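Local structure of beta-galactoside alpha-2,6-sialyltransferase (Photobacterium sp., 2Z4T) at residues 350-355 with 397-402; 344-349 with 437-442. The protein probably transfers sialic acid from a CMP-linked donor to the 6-position of galactose in acceptors such as lactose, with a GT-B fold. All blocks are in the same frame, centred on the assembly; numbering follows the deposited sequence.

Interaction 1 (350-355 with 397-402); sequences NSSNLP and SYDLFF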
loop_
_atom_site.group_PDB
_atom_site.type_symbol
_atom_site.label_atom_id
_atom_site.label_comp_id
_atom_site.label_asym_id
_atom_site.label_seq_id
_atom_site.Cartn_x
_atom_site.Cartn_y
_atom_site.Cartn_z
ATOM N N ASN A 350 -0.335 20.356 22.063
ATOM C CA ASN A 350 -0.020 21.804 22.094
ATOM C C ASN A 350 -0.058 22.842 23.225
ATOM O O ASN A 350 0.684 23.820 23.058
ATOM C CB ASN A 350 -0.517 22.523 20.829
ATOM C CG ASN A 350 0.593 22.713 19.801
ATOM O OD1 ASN A 350 0.342 23.076 18.645
ATOM N ND2 ASN A 350 1.831 22.440 20.214
ATOM N N SER A 351 -0.847 22.850 24.306
ATOM C CA SER A 351 -1.970 22.079 24.826
ATOM C C SER A 351 -1.530 21.834 26.269
ATOM O O SER A 351 -2.137 22.340 27.217
ATOM C CB SER A 351 -2.281 20.779 24.164
ATOM O OG SER A 351 -3.303 20.198 24.948
ATOM N N SER A 352 -0.443 21.077 26.412
ATOM C CA SER A 352 0.254 20.971 27.676
ATOM C C SER A 352 1.709 21.450 27.537
ATOM O O SER A 352 2.294 21.404 26.459
ATOM C CB SER A 352 0.149 19.543 28.206
ATOM O OG SER A 352 1.101 19.281 29.205
ATOM N N ASN A 353 2.262 21.968 28.627
ATOM C CA ASN A 353 3.705 22.236 28.720
ATOM C C ASN A 353 4.588 21.008 28.476
ATOM O O ASN A 353 5.697 21.135 27.967
ATOM C CB ASN A 353 4.052 22.790 30.106
ATOM C CG ASN A 353 3.495 24.167 30.331
ATOM O OD1 ASN A 353 3.013 24.485 31.419
ATOM N ND2 ASN A 353 3.550 25.006 29.295
ATOM N N LEU A 354 4.089 19.836 28.864
ATOM C CA LEU A 354 4.903 18.622 28.912
ATOM C C LEU A 354 5.275 18.143 27.508
ATOM O O LEU A 354 4.476 18.304 26.568
ATOM C CB LEU A 354 4.198 17.511 29.718
ATOM C CG LEU A 354 3.637 17.894 31.103
ATOM C CD1 LEU A 354 3.144 16.660 31.865
ATOM C CD2 LEU A 354 4.647 18.668 31.946
ATOM N N PRO A 355 6.496 17.578 27.355
ATOM C CA PRO A 355 6.864 16.936 26.090
ATOM C C PRO A 355 5.924 15.757 25.891
ATOM O O PRO A 355 5.328 15.305 26.856
ATOM C CB PRO A 355 8.293 16.449 26.343
ATOM C CG PRO A 355 8.397 16.331 27.862
ATOM C CD PRO A 355 7.579 17.491 28.357
ATOM N N SER A 397 8.327 14.159 33.282
ATOM C CA SER A 397 6.898 13.951 33.031
ATOM C C SER A 397 6.526 14.280 31.575
ATOM O O SER A 397 6.977 15.290 31.018
ATOM C CB SER A 397 6.055 14.780 33.983
ATOM O OG SER A 397 6.675 14.850 35.247
ATOM N N TYR A 398 5.689 13.427 30.985
ATOM C CA TYR A 398 5.250 13.542 29.596
ATOM C C TYR A 398 3.750 13.479 29.539
ATOM O O TYR A 398 3.134 12.867 30.391
ATOM C CB TYR A 398 5.756 12.351 28.781
ATOM C CG TYR A 398 7.200 12.438 28.390
ATOM C CD1 TYR A 398 7.569 12.856 27.114
ATOM C CD2 TYR A 398 8.206 12.118 29.303
ATOM C CE1 TYR A 398 8.907 12.944 26.754
ATOM C CE2 TYR A 398 9.548 12.216 28.962
ATOM C CZ TYR A 398 9.888 12.618 27.688
ATOM O OH TYR A 398 11.211 12.713 27.350
ATOM N N ASP A 399 3.159 14.097 28.524
ATOM C CA ASP A 399 1.799 13.781 28.150
ATOM C C ASP A 399 1.816 12.428 27.450
ATOM O O ASP A 399 2.637 12.171 26.550
ATOM C CB ASP A 399 1.249 14.835 27.208
ATOM C CG ASP A 399 1.112 16.196 27.872
ATOM O OD1 ASP A 399 0.594 16.251 29.007
ATOM O OD2 ASP A 399 1.508 17.206 27.238
ATOM N N LEU A 400 0.899 11.570 27.885
ATOM C CA LEU A 400 0.845 10.184 27.473
ATOM C C LEU A 400 -0.069 10.013 26.261
ATOM O O LEU A 400 -1.240 10.404 26.316
ATOM C CB LEU A 400 0.329 9.350 28.642
ATOM C CG LEU A 400 0.193 7.839 28.457
ATOM C CD1 LEU A 400 1.497 7.197 27.987
ATOM C CD2 LEU A 400 -0.277 7.242 29.778
ATOM N N PHE A 401 0.472 9.402 25.193
ATOM C CA PHE A 401 -0.241 9.104 23.942
ATOM C C PHE A 401 -0.128 7.628 23.593
ATOM O O PHE A 401 0.884 6.975 23.896
ATOM C CB PHE A 401 0.315 9.952 22.799
ATOM C CG PHE A 401 -0.013 11.420 22.925
ATOM C CD1 PHE A 401 -1.017 11.985 22.155
ATOM C CD2 PHE A 401 0.672 12.225 23.813
ATOM C CE1 PHE A 401 -1.338 13.320 22.264
ATOM C CE2 PHE A 401 0.360 13.574 23.945
ATOM C CZ PHE A 401 -0.664 14.125 23.170
ATOM N N PHE A 402 -1.163 7.093 22.952
ATOM C CA PHE A 402 -1.190 5.670 22.628
ATOM C C PHE A 402 -1.456 5.407 21.159
ATOM O O PHE A 402 -2.330 6.026 20.569
ATOM C CB PHE A 402 -2.210 4.945 23.513
ATOM C CG PHE A 402 -2.416 3.478 23.174
ATOM C CD1 PHE A 402 -1.375 2.553 23.303
ATOM C CD2 PHE A 402 -3.660 3.022 22.761
ATOM C CE1 PHE A 402 -1.572 1.202 23.019
ATOM C CE2 PHE A 402 -3.872 1.680 22.477
ATOM C CZ PHE A 402 -2.825 0.760 22.607
#
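Pro355 and Asp399 are joined by the one firm hydrogen bond of this contact: Asp399 N donates to Pro355 O over 3.0 Å. The same oxygen also lies 3.3 Å from Tyr398 CA, a C-H...O contact that places it against two successive residues. The parallel pairing of strands 356-360 and 399-403 begins here, and Asp399 bonds onward to Phe357.

The apolar contacts lie beside this bond. Pro355 crosses the Tyr398 side chain at about a right angle and sets CG over one face of the ring, nearer the rim than the middle, 3.8 Å from the centroid: a CH-pi contact, for which the compact, rigid ring of proline is well suited. Leu354 covers the neighbouring backbone, its CD1 4.0 Å from Tyr398 C.

The polar group centres on the Asp399 carboxylate. Ser352 has OG anti to its backbone N (chi1 163°), where it receives Leu354 N at 3.1 Å in an ST turn. Its hydroxyl also faces both carboxylate oxygens, but these bonds are weak and its proton is not assigned to either.

Leu354 O and Asp399 OD2 come close although neither can donate; the position of OD2 is less sure, but the bound magnesium probably accounts for the approach. Ser352 and Leu354 face the ion with their carbonyl oxygens and Asp399 with OD2, in a site that also includes Tyr349 and Asn356. A carboxylate beside the Leu354 carbonyl is consistent with a cation gathering loop and strand start, and the loop's shape probably depends in part on it.

Interaction 2 (344-349 with 437-442); sequences KLQNEY and TDMLPD. With MG (magnesium ion), chain K.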
loop_
_atom_site.group_PDB
_atom_site.type_symbol
_atom_site.label_atom_id
_atom_site.label_comp_id
_atom_site.label_asym_id
_atom_site.label_seq_id
_atom_site.Cartn_x
_atom_site.Cartn_y
_atom_site.Cartn_z
ATOM N N LYS A 344 -5.905 17.873 14.792
ATOM C CA LYS A 344 -6.419 17.442 16.085
ATOM C C LYS A 344 -5.293 16.915 16.986
ATOM O O LYS A 344 -5.219 17.289 18.167
ATOM C CB LYS A 344 -7.546 16.412 15.903
ATOM C CG LYS A 344 -7.880 15.565 17.138
ATOM C CD LYS A 344 -9.302 15.029 17.047
ATOM C CE LYS A 344 -9.470 13.661 17.710
ATOM N NZ LYS A 344 -8.812 13.537 19.061
ATOM N N LEU A 345 -4.417 16.072 16.433
ATOM C CA LEU A 345 -3.221 15.628 17.160
ATOM C C LEU A 345 -2.336 16.820 17.481
ATOM O O LEU A 345 -1.891 16.971 18.621
ATOM C CB LEU A 345 -2.410 14.592 16.386
ATOM C CG LEU A 345 -1.706 13.449 17.132
ATOM C CD1 LEU A 345 -0.497 12.924 16.348
ATOM C CD2 LEU A 345 -1.288 13.771 18.529
ATOM N N GLN A 346 -2.093 17.678 16.490
ATOM C CA GLN A 346 -1.295 18.876 16.757
ATOM C C GLN A 346 -1.872 19.701 17.906
ATOM O O GLN A 346 -1.118 20.132 18.791
ATOM C CB GLN A 346 -1.045 19.726 15.503
ATOM C CG GLN A 346 0.014 20.840 15.711
ATOM C CD GLN A 346 1.410 20.311 16.099
ATOM O OE1 GLN A 346 1.911 20.580 17.198
ATOM N NE2 GLN A 346 2.030 19.560 15.194
ATOM N N ASN A 347 -3.198 19.890 17.915
ATOM C CA ASN A 347 -3.862 20.563 19.047
ATOM C C ASN A 347 -3.541 19.845 20.341
ATOM O O ASN A 347 -3.209 20.491 21.333
ATOM C CB ASN A 347 -5.390 20.629 18.907
ATOM C CG ASN A 347 -5.849 21.562 17.813
ATOM O OD1 ASN A 347 -5.139 22.493 17.433
ATOM N ND2 ASN A 347 -7.054 21.320 17.300
ATOM N N GLU A 348 -3.656 18.518 20.339
ATOM C CA GLU A 348 -3.415 17.742 21.559
ATOM C C GLU A 348 -1.977 17.826 22.054
ATOM O O GLU A 348 -1.755 17.955 23.256
ATOM C CB GLU A 348 -3.862 16.303 21.397
ATOM C CG GLU A 348 -5.361 16.168 21.441
ATOM C CD GLU A 348 -5.869 14.977 20.644
ATOM O OE1 GLU A 348 -5.090 14.371 19.852
ATOM O OE2 GLU A 348 -7.068 14.653 20.820
ATOM N N TYR A 349 -1.012 17.794 21.135
ATOM C CA TYR A 349 0.390 18.057 21.468
ATOM C C TYR A 349 0.623 19.415 22.168
ATOM O O TYR A 349 1.650 19.570 22.840
ATOM C CB TYR A 349 1.280 18.023 20.207
ATOM C CG TYR A 349 1.657 16.662 19.643
ATOM C CD1 TYR A 349 1.471 15.490 20.374
ATOM C CD2 TYR A 349 2.227 16.552 18.364
ATOM C CE1 TYR A 349 1.820 14.247 19.847
ATOM C CE2 TYR A 349 2.587 15.303 17.829
ATOM C CZ TYR A 349 2.381 14.162 18.578
ATOM O OH TYR A 349 2.743 12.933 18.092
ATOM N N THR A 437 4.145 12.801 7.996
ATOM C CA THR A 437 3.504 14.093 8.202
ATOM C C THR A 437 4.263 14.980 9.207
ATOM O O THR A 437 3.800 16.076 9.567
ATOM C CB THR A 437 2.035 13.935 8.643
ATOM O OG1 THR A 437 1.976 13.147 9.837
ATOM C CG2 THR A 437 1.166 13.252 7.515
ATOM N N ASP A 438 5.436 14.514 9.646
ATOM C CA ASP A 438 6.255 15.256 10.621
ATOM C C ASP A 438 5.479 15.485 11.922
ATOM O O ASP A 438 5.433 16.589 12.438
ATOM C CB ASP A 438 6.751 16.578 10.016
ATOM C CG ASP A 438 7.814 17.249 10.868
ATOM O OD1 ASP A 438 8.614 16.534 11.547
ATOM O OD2 ASP A 438 7.856 18.510 10.866
ATOM N N MET A 439 4.861 14.418 12.423
ATOM C CA MET A 439 3.976 14.441 13.587
ATOM C C MET A 439 4.480 13.445 14.624
ATOM O O MET A 439 3.717 12.930 15.449
ATOM C CB MET A 439 2.543 14.078 13.182
ATOM C CG MET A 439 1.747 15.195 12.489
ATOM S SD MET A 439 1.747 16.736 13.441
ATOM C CE MET A 439 0.669 16.326 14.820
ATOM N N LEU A 440 5.774 13.160 14.570
ATOM C CA LEU A 440 6.406 12.392 15.621
ATOM C C LEU A 440 6.442 13.204 16.916
ATOM O O LEU A 440 6.725 14.402 16.907
ATOM C CB LEU A 440 7.811 11.969 15.188
ATOM C CG LEU A 440 8.021 10.604 14.500
ATOM C CD1 LEU A 440 6.756 9.884 14.094
ATOM C CD2 LEU A 440 9.036 10.712 13.351
ATOM N N PRO A 441 6.173 12.537 18.051
ATOM C CA PRO A 441 6.203 13.161 19.367
ATOM C C PRO A 441 7.661 13.360 19.779
ATOM O O PRO A 441 8.554 13.024 19.002
ATOM C CB PRO A 441 5.562 12.093 20.231
ATOM C CG PRO A 441 6.037 10.833 19.593
ATOM C CD PRO A 441 5.851 11.102 18.143
ATOM N N ASP A 442 7.908 13.866 20.984
ATOM C CA ASP A 442 9.277 13.953 21.502
ATOM C C ASP A 442 9.876 12.603 21.873
ATOM O O ASP A 442 11.084 12.421 21.771
ATOM C CB ASP A 442 9.344 14.865 22.721
ATOM C CG ASP A 442 8.752 16.200 22.443
ATOM O OD1 ASP A 442 9.366 16.945 21.642
ATOM O OD2 ASP A 442 7.660 16.481 22.984
HETATM MG MG MG K . 2.326 18.979 25.144
#
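Met439 pushes its methyl group against helix 342-349, with CE 3.9 Å from Leu345 CB and 3.7 Å from Tyr349 CE2. Two bends in its flexible chain, at chi2 (-53°) and chi3 (-72°), turn the thioether back against these residues. Leu345 slides past Met439 in the opposite direction, while its own CD2 lies over one face of the Tyr349 ring, toward the rim. Pro441 extends the apolar surface, its CB 4.1 Å from Tyr349 CZ.

Met439 arrives here from a Schellman motif that ends helix 431-436: Asp438, with positive phi, is the C-prime residue, and Met439 N bonds back to Leu434 O. The chain then runs on to strand 443-447 of the parallel Rossmann-type sheet in this GT-B enzyme.

Tyrosine fits its buried place because its ring packs while its hydroxyl reaches the backbone: Tyr349 OH donates to Met439 O at 2.8 Å, tilted 32° from the carbonyl plane, and that oxygen sits at the ring edge. Gln346 NE2 rests 3.3 Å from Met439 SD. On the exposed side, Lys344 NZ and Glu348 OE2 form a salt bridge of 2.7 Å one helical turn apart. Tyr349 O, for its part, binds magnesium at 2.5 Å.

From the N terminus, helix 342-349 comes first and leads straight into the loop 350-355. Interaction 1 closes the shorter loop, when the chain returns at 397-402 after strand 356-360 and helix 371-386, a beta-alpha-beta crossover. Interaction 2 closes the longer one at 437-442, so interaction 1 is nested within it. Strand 356-360 thus has 399-403 on one side and 443-447, which follows 437-442, on the other. The contacts meet directly: Phe401 packs edge-to-face with Tyr349, and Asp442 touches Pro355 and bonds to Asn356 N. Both also contribute to one magnesium site.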